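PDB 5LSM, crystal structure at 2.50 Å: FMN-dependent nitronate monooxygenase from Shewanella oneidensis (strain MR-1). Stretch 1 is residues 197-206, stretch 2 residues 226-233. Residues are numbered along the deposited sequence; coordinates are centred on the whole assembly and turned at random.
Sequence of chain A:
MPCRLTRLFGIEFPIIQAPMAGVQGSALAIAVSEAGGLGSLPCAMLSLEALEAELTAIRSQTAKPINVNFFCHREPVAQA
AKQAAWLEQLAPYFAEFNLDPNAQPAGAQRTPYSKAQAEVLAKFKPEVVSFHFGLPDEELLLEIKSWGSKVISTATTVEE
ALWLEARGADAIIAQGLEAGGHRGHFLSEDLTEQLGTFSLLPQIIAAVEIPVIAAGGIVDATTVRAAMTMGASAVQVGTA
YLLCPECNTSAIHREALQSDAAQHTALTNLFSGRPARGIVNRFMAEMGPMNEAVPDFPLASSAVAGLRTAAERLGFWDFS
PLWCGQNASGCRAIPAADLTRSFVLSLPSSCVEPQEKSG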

# COMPACT_ATOMS: atom_id res chain seq x y z
N THR A 197 2.72 3.10 -2.78
CA THR A 197 3.73 3.99 -3.35
C THR A 197 4.99 3.25 -3.80
O THR A 197 5.52 3.53 -4.87
CB THR A 197 4.10 5.11 -2.36
OG1 THR A 197 3.08 6.10 -2.38
CG2 THR A 197 5.45 5.76 -2.75
N PHE A 198 5.43 2.30 -2.98
CA PHE A 198 6.72 1.66 -3.16
C PHE A 198 6.78 0.89 -4.47
O PHE A 198 7.85 0.70 -5.03
CB PHE A 198 7.00 0.70 -2.00
CG PHE A 198 8.44 0.46 -1.76
CD1 PHE A 198 9.24 1.47 -1.21
CD2 PHE A 198 9.01 -0.76 -2.05
CE1 PHE A 198 10.58 1.25 -0.99
CE2 PHE A 198 10.35 -0.98 -1.81
CZ PHE A 198 11.14 0.03 -1.30
N SER A 199 5.62 0.38 -4.89
CA SER A 199 5.52 -0.37 -6.13
C SER A 199 4.97 0.44 -7.31
O SER A 199 5.32 0.18 -8.44
CB SER A 199 4.66 -1.61 -5.89
OG SER A 199 5.37 -2.50 -5.05
N LEU A 200 4.06 1.39 -7.05
CA LEU A 200 3.47 2.22 -8.11
C LEU A 200 4.52 3.12 -8.77
O LEU A 200 4.61 3.19 -10.02
CB LEU A 200 2.36 3.10 -7.54
CG LEU A 200 1.60 3.95 -8.57
CD1 LEU A 200 0.92 3.05 -9.60
CD2 LEU A 200 0.58 4.84 -7.86
N LEU A 201 5.30 3.80 -7.93
CA LEU A 201 6.27 4.78 -8.39
C LEU A 201 7.26 4.23 -9.42
O LEU A 201 7.30 4.74 -10.54
CB LEU A 201 7.00 5.38 -7.20
CG LEU A 201 7.91 6.56 -7.50
CD1 LEU A 201 7.07 7.70 -8.09
CD2 LEU A 201 8.62 7.03 -6.22
N PRO A 202 8.05 3.19 -9.06
CA PRO A 202 9.05 2.70 -10.02
C PRO A 202 8.43 2.06 -11.26
O PRO A 202 9.03 2.14 -12.35
CB PRO A 202 9.86 1.68 -9.23
CG PRO A 202 9.02 1.32 -8.06
CD PRO A 202 8.17 2.52 -7.75
N GLN A 203 7.23 1.51 -11.13
CA GLN A 203 6.57 0.93 -12.29
C GLN A 203 5.99 1.99 -13.21
O GLN A 203 6.14 1.87 -14.42
CB GLN A 203 5.55 -0.12 -11.88
CG GLN A 203 6.23 -1.40 -11.41
CD GLN A 203 5.24 -2.44 -10.90
OE1 GLN A 203 4.89 -3.39 -11.62
NE2 GLN A 203 4.80 -2.27 -9.67
N ILE A 204 5.45 3.08 -12.67
CA ILE A 204 5.07 4.20 -13.52
C ILE A 204 6.27 4.84 -14.22
O ILE A 204 6.19 5.16 -15.39
CB ILE A 204 4.22 5.27 -12.79
CG1 ILE A 204 2.78 4.78 -12.62
CG2 ILE A 204 4.17 6.56 -13.61
CD1 ILE A 204 1.90 5.70 -11.78
N ILE A 205 7.36 5.06 -13.50
CA ILE A 205 8.55 5.70 -14.08
C ILE A 205 9.11 4.84 -15.22
O ILE A 205 9.55 5.36 -16.23
CB ILE A 205 9.65 5.95 -13.02
CG1 ILE A 205 9.30 7.16 -12.16
CG2 ILE A 205 11.02 6.17 -13.67
CD1 ILE A 205 10.00 7.15 -10.81
N ALA A 206 9.07 3.51 -15.06
CA ALA A 206 9.55 2.58 -16.09
C ALA A 206 8.73 2.68 -17.37
O ALA A 206 9.22 2.42 -18.46
CB ALA A 206 9.53 1.14 -15.58
N ALA A 226 13.86 8.70 -0.06
CA ALA A 226 13.45 7.42 -0.64
C ALA A 226 12.71 7.60 -1.95
O ALA A 226 12.93 6.84 -2.87
CB ALA A 226 12.58 6.66 0.35
N ALA A 227 11.82 8.59 -2.03
CA ALA A 227 11.06 8.84 -3.26
C ALA A 227 11.97 9.21 -4.42
O ALA A 227 11.86 8.64 -5.49
CB ALA A 227 10.01 9.92 -3.06
N MET A 228 12.89 10.14 -4.18
CA MET A 228 13.76 10.66 -5.23
C MET A 228 14.76 9.59 -5.68
O MET A 228 15.01 9.41 -6.87
CB MET A 228 14.52 11.89 -4.72
CG MET A 228 13.65 13.06 -4.30
SD MET A 228 12.67 13.68 -5.67
CE MET A 228 11.98 15.14 -4.90
N THR A 229 15.32 8.87 -4.71
CA THR A 229 16.13 7.67 -4.96
C THR A 229 15.52 6.72 -5.99
O THR A 229 16.25 6.08 -6.73
CB THR A 229 16.32 6.87 -3.65
OG1 THR A 229 16.97 7.69 -2.68
CG2 THR A 229 17.15 5.65 -3.89
N MET A 230 14.21 6.56 -5.96
CA MET A 230 13.52 5.69 -6.90
C MET A 230 13.39 6.30 -8.29
O MET A 230 12.94 5.61 -9.20
CB MET A 230 12.11 5.38 -6.40
CG MET A 230 12.06 4.76 -5.01
SD MET A 230 10.97 3.34 -4.94
CE MET A 230 11.80 2.29 -6.12
N GLY A 231 13.64 7.60 -8.42
CA GLY A 231 13.59 8.28 -9.72
C GLY A 231 12.43 9.25 -9.87
O GLY A 231 12.13 9.69 -10.96
N ALA A 232 11.76 9.60 -8.78
CA ALA A 232 10.76 10.68 -8.83
C ALA A 232 11.43 12.02 -9.18
O ALA A 232 12.52 12.30 -8.71
CB ALA A 232 10.04 10.79 -7.50
N SER A 233 10.73 12.87 -9.93
CA SER A 233 11.23 14.21 -10.25
C SER A 233 10.80 15.24 -9.21
O SER A 233 11.22 16.38 -9.27
CB SER A 233 10.73 14.67 -11.63
OG SER A 233 11.33 13.93 -12.66

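No hydrogen bond crosses between the two stretches; the contact, which buries 340 Å² summed over both sides, rests on apolar packing of a helix against the end of another helix and the turn that follows it. Met230 gives the most area, 102 Å², and its CA-to-CB bond points toward stretch 1.

Phe198 is the first residue to reach across. Its CA-to-CB bond runs sideways, but with chi1 at -155° (t) the ring ends nearer to stretch 2. Met230 SD lies 4.8 Å from the centroid of the Phe198 ring, 22° off the normal, an oblique sulfur-aromatic contact; the closest side-chain pair is Phe198 CE1 to Met230 SD at 4.5 Å. Ser199 points away, and its carbonyl serves its own helix: Gln203 NE2 donates to Ser199 O at 2.8 Å with an angle of 163°.

Leu201 points toward stretch 2, and its CD2 fits among three residues, 3.7 Å from Ala227 O, 3.9 Å from Met230 CB and 4.2 Å from Ala232 CB. One methyl thus touches both the last helical turn and the chain leaving it.

At Pro202 the ring nitrogen has no hydrogen to give to the preceding turn, and the helix kinks there. The ring still packs: Pro202 CG is 3.5 Å from Met230 CE, so Met230 meets three residues of the helix along its length: CB at Leu201, SD at Phe198 and CE at Pro202.

Ile205, with chi1 m and chi2 t, sets CD1 against backbone, 3.3 Å from Gly231 O and 3.6 Å from Ala232 N. Gly231 is the first residue to leave helical phi/psi, with phi at 111°, in a Schellman motif: Gly231 N bonds to Met228 O at 2.7 Å and Ala232 N bonds weakly to Ala227 O at 3.4 Å. An ideal CB there would lie 3.5 Å from Ile205 CD1 and be jammed against the carbonyl O of Met230; the latter constraint by itself calls for glycine.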